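Local coordinates for protein 4-hydroxy-3-methylbut-2-enyl diphosphate reductase (Aquifex aeolicus, PDB 3DNF) that catalyses the last step of the non-mevalonate isoprenoid pathway, reducing hydroxymethylbutenyl diphosphate to isopentenyl and dimethylallyl diphosphate with an iron-sulfur cluster, at residues B[32-37]-B[66-71]; B[43-48]-B[267-272]; B[209-214]-B[253-258]. All coordinates share one frame; numbering follows the deposited sequence.

Interaction 1: residues B[32-37]-B[66-71]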
loop_
_atom_site.group_PDB
_atom_site.type_symbol
_atom_site.label_atom_id
_atom_site.label_comp_id
_atom_site.label_asym_id
_atom_site.label_seq_id
_atom_site.Cartn_x
_atom_site.Cartn_y
_atom_site.Cartn_z
ATOM N N GLY B 32 48.807 -0.291 7.151
ATOM C CA GLY B 32 48.816 1.044 6.575
ATOM C C GLY B 32 47.947 1.967 7.384
ATOM O O GLY B 32 47.501 1.597 8.494
ATOM N N LYS B 33 47.662 3.148 6.835
ATOM C CA LYS B 33 46.849 4.124 7.560
ATOM C C LYS B 33 45.355 3.744 7.454
ATOM O O LYS B 33 44.911 3.338 6.372
ATOM C CB LYS B 33 47.087 5.502 6.985
ATOM C CG LYS B 33 46.306 6.631 7.642
ATOM C CD LYS B 33 47.011 7.954 7.410
ATOM C CE LYS B 33 46.150 9.126 7.873
ATOM N NZ LYS B 33 46.923 10.389 7.931
ATOM N N VAL B 34 44.624 3.884 8.564
ATOM C CA VAL B 34 43.171 3.549 8.611
ATOM C C VAL B 34 42.263 4.761 8.381
ATOM O O VAL B 34 42.297 5.758 9.133
ATOM C CB VAL B 34 42.775 2.838 9.956
ATOM C CG1 VAL B 34 41.253 2.517 9.948
ATOM C CG2 VAL B 34 43.644 1.554 10.179
ATOM N N TYR B 35 41.391 4.616 7.371
ATOM C CA TYR B 35 40.433 5.681 7.030
ATOM C C TYR B 35 39.035 5.096 7.061
ATOM O O TYR B 35 38.820 3.934 6.720
ATOM C CB TYR B 35 40.637 6.157 5.610
ATOM C CG TYR B 35 41.918 6.883 5.347
ATOM C CD1 TYR B 35 41.976 8.250 5.424
ATOM C CD2 TYR B 35 43.063 6.173 4.960
ATOM C CE1 TYR B 35 43.164 8.946 5.137
ATOM C CE2 TYR B 35 44.229 6.835 4.690
ATOM C CZ TYR B 35 44.291 8.211 4.771
ATOM O OH TYR B 35 45.440 8.905 4.481
ATOM N N THR B 36 38.087 5.963 7.439
ATOM C CA THR B 36 36.685 5.732 7.148
ATOM C C THR B 36 36.449 6.513 5.877
ATOM O O THR B 36 37.130 7.516 5.572
ATOM C CB THR B 36 35.727 6.208 8.328
ATOM O OG1 THR B 36 35.904 7.603 8.603
ATOM C CG2 THR B 36 35.954 5.361 9.610
ATOM N N LEU B 37 35.551 5.994 5.064
ATOM C CA LEU B 37 35.228 6.679 3.821
ATOM C C LEU B 37 34.229 7.794 4.112
ATOM O O LEU B 37 33.005 7.560 4.121
ATOM C CB LEU B 37 34.642 5.684 2.828
ATOM C CG LEU B 37 35.580 4.712 2.141
ATOM C CD1 LEU B 37 34.732 3.759 1.266
ATOM C CD2 LEU B 37 36.585 5.498 1.285
ATOM N N GLY B 66 47.627 -0.309 0.167
ATOM C CA GLY B 66 48.007 -0.857 1.475
ATOM C C GLY B 66 47.311 -0.209 2.635
ATOM O O GLY B 66 47.353 -0.753 3.758
ATOM N N ASP B 67 46.690 0.952 2.398
ATOM C CA ASP B 67 45.864 1.582 3.439
ATOM C C ASP B 67 44.521 0.840 3.650
ATOM O O ASP B 67 44.096 0.060 2.807
ATOM C CB ASP B 67 45.589 3.089 3.182
ATOM C CG ASP B 67 46.836 3.971 3.350
ATOM O OD1 ASP B 67 47.860 3.528 3.963
ATOM O OD2 ASP B 67 46.786 5.126 2.870
ATOM N N THR B 68 43.881 1.080 4.785
ATOM C CA THR B 68 42.591 0.425 5.083
ATOM C C THR B 68 41.508 1.477 4.872
ATOM O O THR B 68 41.673 2.632 5.267
ATOM C CB THR B 68 42.528 -0.065 6.545
ATOM O OG1 THR B 68 43.442 -1.147 6.707
ATOM C CG2 THR B 68 41.083 -0.561 6.919
ATOM N N VAL B 69 40.441 1.108 4.157
ATOM C CA VAL B 69 39.284 2.010 4.097
ATOM C C VAL B 69 38.044 1.277 4.592
ATOM O O VAL B 69 37.817 0.101 4.296
ATOM C CB VAL B 69 39.024 2.604 2.678
ATOM C CG1 VAL B 69 40.125 3.612 2.289
ATOM C CG2 VAL B 69 38.927 1.472 1.708
ATOM N N ILE B 70 37.278 1.989 5.427
ATOM C CA ILE B 70 36.045 1.460 6.043
ATOM C C ILE B 70 34.794 2.046 5.398
ATOM O O ILE B 70 34.552 3.287 5.420
ATOM C CB ILE B 70 36.043 1.657 7.575
ATOM C CG1 ILE B 70 37.305 0.987 8.187
ATOM C CG2 ILE B 70 34.747 1.080 8.209
ATOM C CD1 ILE B 70 37.825 1.714 9.399
ATOM N N ILE B 71 34.014 1.163 4.789
ATOM C CA ILE B 71 32.725 1.590 4.152
ATOM C C ILE B 71 31.743 1.914 5.291
ATOM O O ILE B 71 31.600 1.103 6.195
ATOM C CB ILE B 71 32.163 0.481 3.270
ATOM C CG1 ILE B 71 33.168 0.167 2.126
ATOM C CG2 ILE B 71 30.710 0.862 2.732
ATOM C CD1 ILE B 71 32.728 -0.945 1.180
HETATM O O HOH W 1 46.196 -1.205 6.120
HETATM O O HOH W 2 47.601 7.446 3.462
#
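Tyr35 and Val69 form the middle pair of two parallel strands, 34-36 and 68-71, whose axes approach to 4.5 Å. Four backbone hydrogen bonds join the chains: Tyr35 N to Thr68 O and Ile70 N to Tyr35 O at the centre, Thr68 N to Lys33 O before them and Leu37 N to Ile70 O after. Packing is tight on the face carrying Val34, Thr36, Thr68 and Ile70. Val34 CG1 stands anti to the backbone N (chi1 180°) and meets Ile70 CD1 at 3.6 Å, while Val34 CG2 runs alongside Thr68 CB at 4.1 Å. The start of the contact is more polar and open, with Lys33 and Gly66 exposed to solvent. Here Asp67 OD1 accepts Lys33 N at 2.9 Å, the donor arriving from above the carboxylate plane. Asp67 OD2 sits 3.6 Å from Tyr35 CE2, at the ring edge, with ring and carboxylate planes 45° apart; it also accepts Lys64 N and takes a water that bridges to Tyr35 OH. A second water links Gly32 N, Gly66 O and Thr68 OG1, the last also bonded to Ser30. An alanine in place of Asp67 would probably leave Lys33 N and Lys64 N without their acceptor and the water at Tyr35 OH with one anchor fewer. The pair lies inside a four-strand parallel sheet, with strand 55-57 beside 34-36 and strand 90-93 beside 68-71; helix 14-26 packs on Val34 and Ile70 through Ser26 and Ala23.

Interaction 2: residues B[43-48]-B[267-272]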
loop_
_atom_site.group_PDB
_atom_site.type_symbol
_atom_site.label_atom_id
_atom_site.label_comp_id
_atom_site.label_asym_id
_atom_site.label_seq_id
_atom_site.Cartn_x
_atom_site.Cartn_y
_atom_site.Cartn_z
ATOM N N ASN B 43 28.978 13.659 13.924
ATOM C CA ASN B 43 29.249 14.079 15.269
ATOM C C ASN B 43 30.726 14.369 15.314
ATOM O O ASN B 43 31.547 13.421 15.295
ATOM C CB ASN B 43 28.871 12.977 16.256
ATOM C CG ASN B 43 29.010 13.409 17.700
ATOM O OD1 ASN B 43 29.985 14.059 18.098
ATOM N ND2 ASN B 43 28.017 13.054 18.502
ATOM N N PRO B 44 31.086 15.662 15.296
ATOM C CA PRO B 44 32.478 16.107 15.327
ATOM C C PRO B 44 33.295 15.529 16.483
ATOM O O PRO B 44 34.461 15.205 16.277
ATOM C CB PRO B 44 32.351 17.638 15.461
ATOM C CG PRO B 44 31.073 17.935 14.785
ATOM C CD PRO B 44 30.162 16.820 15.208
ATOM N N GLN B 45 32.710 15.407 17.680
ATOM C CA GLN B 45 33.457 14.895 18.839
ATOM C C GLN B 45 33.764 13.405 18.666
ATOM O O GLN B 45 34.864 12.937 18.986
ATOM C CB GLN B 45 32.658 15.088 20.126
ATOM C CG GLN B 45 32.639 16.498 20.677
ATOM C CD GLN B 45 32.129 16.517 22.100
ATOM O OE1 GLN B 45 32.909 16.608 23.052
ATOM N NE2 GLN B 45 30.817 16.380 22.255
ATOM N N GLU B 46 32.803 12.653 18.150
ATOM C CA GLU B 46 33.051 11.229 17.900
ATOM C C GLU B 46 34.103 11.000 16.790
ATOM O O GLU B 46 35.018 10.165 16.930
ATOM C CB GLU B 46 31.745 10.484 17.620
ATOM C CG GLU B 46 31.904 8.954 17.300
ATOM C CD GLU B 46 32.300 8.105 18.513
ATOM O OE1 GLU B 46 32.816 8.646 19.504
ATOM O OE2 GLU B 46 32.096 6.877 18.453
ATOM N N VAL B 47 33.966 11.728 15.679
ATOM C CA VAL B 47 34.995 11.680 14.627
ATOM C C VAL B 47 36.361 12.062 15.188
ATOM O O VAL B 47 37.368 11.394 14.891
ATOM C CB VAL B 47 34.559 12.567 13.421
ATOM C CG1 VAL B 47 35.661 12.709 12.366
ATOM C CG2 VAL B 47 33.318 12.010 12.842
ATOM N N ASN B 48 36.406 13.078 16.057
ATOM C CA ASN B 48 37.667 13.465 16.694
ATOM C C ASN B 48 38.242 12.345 17.579
ATOM O O ASN B 48 39.454 12.101 17.571
ATOM C CB ASN B 48 37.501 14.712 17.557
ATOM C CG ASN B 48 38.794 15.167 18.143
ATOM O OD1 ASN B 48 39.620 15.737 17.443
ATOM N ND2 ASN B 48 38.982 14.951 19.453
ATOM N N PRO B 267 27.371 9.071 20.907
ATOM C CA PRO B 267 28.093 7.909 21.379
ATOM C C PRO B 267 27.879 7.743 22.885
ATOM O O PRO B 267 27.540 8.708 23.591
ATOM C CB PRO B 267 29.555 8.260 21.079
ATOM C CG PRO B 267 29.594 9.739 21.123
ATOM C CD PRO B 267 28.280 10.188 20.593
ATOM N N ASP B 268 28.068 6.518 23.350
ATOM C CA ASP B 268 27.896 6.193 24.767
ATOM C C ASP B 268 28.805 6.957 25.714
ATOM O O ASP B 268 28.450 7.150 26.877
ATOM C CB ASP B 268 28.118 4.701 24.976
ATOM C CG ASP B 268 26.968 3.861 24.450
ATOM O OD1 ASP B 268 25.887 4.433 24.160
ATOM O OD2 ASP B 268 27.149 2.625 24.345
ATOM N N TRP B 269 29.975 7.383 25.247
ATOM C CA TRP B 269 30.881 8.110 26.141
ATOM C C TRP B 269 30.361 9.500 26.478
ATOM O O TRP B 269 30.662 10.033 27.554
ATOM C CB TRP B 269 32.318 8.172 25.605
ATOM C CG TRP B 269 32.504 8.942 24.354
ATOM C CD1 TRP B 269 32.462 8.444 23.087
ATOM C CD2 TRP B 269 32.806 10.339 24.228
ATOM N NE1 TRP B 269 32.709 9.431 22.183
ATOM C CE2 TRP B 269 32.921 10.610 22.845
ATOM C CE3 TRP B 269 32.991 11.386 25.140
ATOM C CZ2 TRP B 269 33.207 11.886 22.353
ATOM C CZ3 TRP B 269 33.272 12.652 24.651
ATOM C CH2 TRP B 269 33.387 12.892 23.269
ATOM N N ILE B 270 29.589 10.085 25.563
ATOM C CA ILE B 270 28.929 11.372 25.845
ATOM C C ILE B 270 27.790 11.172 26.855
ATOM O O ILE B 270 27.664 11.956 27.789
ATOM C CB ILE B 270 28.474 12.117 24.561
ATOM C CG1 ILE B 270 29.704 12.669 23.836
ATOM C CG2 ILE B 270 27.489 13.269 24.902
ATOM C CD1 ILE B 270 29.482 13.107 22.376
ATOM N N ILE B 271 26.977 10.129 26.664
ATOM C CA ILE B 271 25.923 9.783 27.629
ATOM C C ILE B 271 26.473 9.546 29.048
ATOM O O ILE B 271 25.856 9.951 30.039
ATOM C CB ILE B 271 25.088 8.559 27.166
ATOM C CG1 ILE B 271 24.512 8.781 25.762
ATOM C CG2 ILE B 271 23.966 8.232 28.177
ATOM C CD1 ILE B 271 23.897 7.506 25.143
ATOM N N GLU B 272 27.634 8.904 29.143
ATOM C CA GLU B 272 28.295 8.697 30.442
ATOM C C GLU B 272 28.814 9.992 31.050
ATOM O O GLU B 272 28.767 10.167 32.272
ATOM C CB GLU B 272 29.426 7.667 30.334
ATOM C CG GLU B 272 28.960 6.260 29.927
ATOM C CD GLU B 272 27.854 5.707 30.831
ATOM O OE1 GLU B 272 28.005 5.782 32.064
ATOM O OE2 GLU B 272 26.834 5.209 30.299
#
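Trp269 points its indole N-H at Glu46: NE1 donates to OE1 at 2.8 Å, with OE1 close to the ring plane and approached nearly along its C-O bond. Carboxylate and indole planes are only 26° apart. Glu46 CG lies anti to the backbone N (chi1 178°), and a bend at the next torsion turns CD toward the indole. The same OE1 forms a salt bridge with Arg49 NE, and both partners should help fix the carboxylate's rotation. Pro267 and Glu46 slide past each other in opposite directions, Pro267 CB reaching 3.6 Å from Glu46 OE1. At the benzo end of the indole, Gln45 OE1 comes to the edge at Trp269 CH2, 3.8 Å away, its amide plane turned 73° from the ring; Gln45 NE2 meets Ile270 CD1 at 3.5 Å. Asn43 ND2 comes tip to tip with Pro267 CD at 3.6 Å and donates to Ser265 O, while Asn43 OD1 N-caps helix 44-53 by accepting Glu46 N at 3.1 Å. Ser265 is, like His42 next to Asn43, a predicted substrate-binding residue. The short helix axes stay 11.3 Å apart, and long side chains span the gap between the two N-terminal turns. Phe12 packs on both Glu46 and Pro267, and Ile271 anchors helix 268-281 on strands 3-6 and 257-262.

Interaction 3: residues B[209-214]-B[253-258]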
loop_
_atom_site.group_PDB
_atom_site.type_symbol
_atom_site.label_atom_id
_atom_site.label_comp_id
_atom_site.label_asym_id
_atom_site.label_seq_id
_atom_site.Cartn_x
_atom_site.Cartn_y
_atom_site.Cartn_z
ATOM N N GLU B 209 7.703 8.757 34.018
ATOM C CA GLU B 209 8.109 7.872 35.101
ATOM C C GLU B 209 9.331 8.428 35.852
ATOM O O GLU B 209 9.906 7.751 36.710
ATOM C CB GLU B 209 8.435 6.509 34.481
ATOM C CG GLU B 209 8.279 5.290 35.366
ATOM C CD GLU B 209 8.484 3.984 34.593
ATOM O OE1 GLU B 209 7.726 3.020 34.858
ATOM O OE2 GLU B 209 9.391 3.920 33.725
ATOM N N VAL B 210 9.722 9.660 35.514
ATOM C CA VAL B 210 10.875 10.352 36.114
ATOM C C VAL B 210 10.549 11.834 36.349
ATOM O O VAL B 210 9.601 12.367 35.769
ATOM C CB VAL B 210 12.186 10.246 35.241
ATOM C CG1 VAL B 210 12.657 8.795 35.073
ATOM C CG2 VAL B 210 12.016 10.925 33.874
ATOM N N ASP B 211 11.341 12.498 37.190
ATOM C CA ASP B 211 11.157 13.926 37.450
ATOM C C ASP B 211 11.679 14.823 36.330
ATOM O O ASP B 211 10.990 15.750 35.901
ATOM C CB ASP B 211 11.779 14.316 38.789
ATOM C CG ASP B 211 10.955 13.758 39.971
ATOM O OD1 ASP B 211 9.618 14.081 39.933
ATOM O OD2 ASP B 211 11.634 12.987 40.935
ATOM N N VAL B 212 12.891 14.547 35.858
ATOM C CA VAL B 212 13.487 15.321 34.771
ATOM C C VAL B 212 13.940 14.380 33.678
ATOM O O VAL B 212 14.455 13.297 33.960
ATOM C CB VAL B 212 14.686 16.200 35.249
ATOM C CG1 VAL B 212 15.571 15.441 36.237
ATOM C CG2 VAL B 212 15.532 16.702 34.067
ATOM N N MET B 213 13.710 14.809 32.440
ATOM C CA MET B 213 14.188 14.126 31.249
ATOM C C MET B 213 15.310 14.932 30.602
ATOM O O MET B 213 15.158 16.128 30.347
ATOM C CB MET B 213 13.030 13.927 30.263
ATOM C CG MET B 213 12.223 12.656 30.488
ATOM S SD MET B 213 13.236 11.144 30.373
ATOM C CE MET B 213 13.654 11.035 28.629
ATOM N N ILE B 214 16.440 14.267 30.358
ATOM C CA ILE B 214 17.558 14.830 29.589
ATOM C C ILE B 214 17.672 14.145 28.229
ATOM O O ILE B 214 17.798 12.923 28.154
ATOM C CB ILE B 214 18.921 14.698 30.341
ATOM C CG1 ILE B 214 18.845 15.287 31.761
ATOM C CG2 ILE B 214 20.071 15.313 29.514
ATOM C CD1 ILE B 214 18.431 16.777 31.853
ATOM N N ARG B 253 17.185 20.191 41.382
ATOM C CA ARG B 253 16.769 20.435 42.757
ATOM C C ARG B 253 15.567 19.544 43.087
ATOM O O ARG B 253 14.531 19.513 42.267
ATOM C CB ARG B 253 16.417 21.910 42.965
ATOM C CG ARG B 253 17.564 22.880 42.706
ATOM C CD ARG B 253 17.100 24.315 42.876
ATOM N NE ARG B 253 18.001 25.256 42.211
ATOM C CZ ARG B 253 17.778 26.564 42.097
ATOM N NH1 ARG B 253 16.677 27.112 42.600
ATOM N NH2 ARG B 253 18.661 27.334 41.474
ATOM N N GLY B 254 15.718 18.809 44.274
ATOM C CA GLY B 254 14.619 18.002 44.828
ATOM C C GLY B 254 14.126 16.887 43.913
ATOM O O GLY B 254 12.947 16.531 43.935
ATOM N N VAL B 255 15.034 16.340 43.110
ATOM C CA VAL B 255 14.713 15.277 42.152
ATOM C C VAL B 255 15.006 13.898 42.760
ATOM O O VAL B 255 15.936 13.751 43.557
ATOM C CB VAL B 255 15.503 15.467 40.827
ATOM C CG1 VAL B 255 15.241 14.331 39.851
ATOM C CG2 VAL B 255 15.146 16.798 40.183
ATOM N N LYS B 256 14.206 12.899 42.388
ATOM C CA LYS B 256 14.430 11.523 42.824
ATOM C C LYS B 256 14.881 10.646 41.659
ATOM O O LYS B 256 15.885 9.938 41.763
ATOM C CB LYS B 256 13.170 10.939 43.459
ATOM C CG LYS B 256 13.410 9.652 44.236
ATOM C CD LYS B 256 12.100 8.953 44.582
ATOM C CE LYS B 256 11.615 8.105 43.408
ATOM N NZ LYS B 256 10.312 7.464 43.719
ATOM N N ARG B 257 14.132 10.687 40.560
ATOM C CA ARG B 257 14.503 9.953 39.347
ATOM C C ARG B 257 14.836 10.892 38.184
ATOM O O ARG B 257 14.065 11.807 37.873
ATOM C CB ARG B 257 13.390 9.000 38.910
ATOM C CG ARG B 257 13.060 7.876 39.869
ATOM C CD ARG B 257 11.704 7.289 39.505
ATOM N NE ARG B 257 10.763 8.344 39.118
ATOM C CZ ARG B 257 9.689 8.714 39.813
ATOM N NH1 ARG B 257 9.372 8.106 40.950
ATOM N NH2 ARG B 257 8.915 9.693 39.358
ATOM N N VAL B 258 15.990 10.654 37.557
ATOM C CA VAL B 258 16.389 11.350 36.325
ATOM C C VAL B 258 16.409 10.379 35.147
ATOM O O VAL B 258 16.991 9.296 35.237
ATOM C CB VAL B 258 17.798 11.991 36.436
ATOM C CG1 VAL B 258 18.138 12.791 35.160
ATOM C CG2 VAL B 258 17.902 12.866 37.684
#
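Asp211 CG lies anti to its own carbonyl carbon, beside the backbone N (chi1 -71°), which places CG near the backbone of 253-258. There Asp211 OD2 accepts Lys256 N at 3.0 Å, on its anti side, and takes a weak, longer bond from Arg257 N. In return Asp211 N donates to Arg257 O at 2.9 Å, so the aspartate is tied from both its backbone and its side chain. Val212 CG1 sits between the backbone N and the carbonyl carbon (chi1 41°), where it touches two valines. It is 3.8 Å from Val258 CG2, the two side chains lying side by side and pointing the same way, as residues bridged on parallel strands, and equally 3.8 Å from Val255 CG1, whose side chain crosses at about a right angle. Arg257 CB packs on Val210 CG1 at 3.9 Å; further out the chain bends at the third torsion, and the guanidinium has Val210 CA at its edge, with Asp211 OD1 near NH2 as a charge neighbour only. Strands 212-216 and 257-262 are the two inner strands of a four-strand parallel sheet, between 238-241 and 3-6. Phe252 packs on Val212, and helix 268-281 rests Ile278 on Val258 and Ile214.

From the N terminus, interaction 1 opens first, at strand 34-36. Interaction 2 opens at the start of the following helix, 44-53, before strand 68-71 closes interaction 1, so these two cross. Interaction 2 then spans 218 residues to the start of helix 268-281. Interaction 3 falls wholly within that span, opening at 209-214 and closing at 253-258 with strand 257-262, just ahead of the closing helix. Interactions 1 and 3 follow in series and each join strands of a separate parallel sheet, their centres about 44 Å apart. Interaction 2, about 21 and 24 Å from them between centres, joins the helix that follows strand 34-36 to the helix that follows strand 257-262.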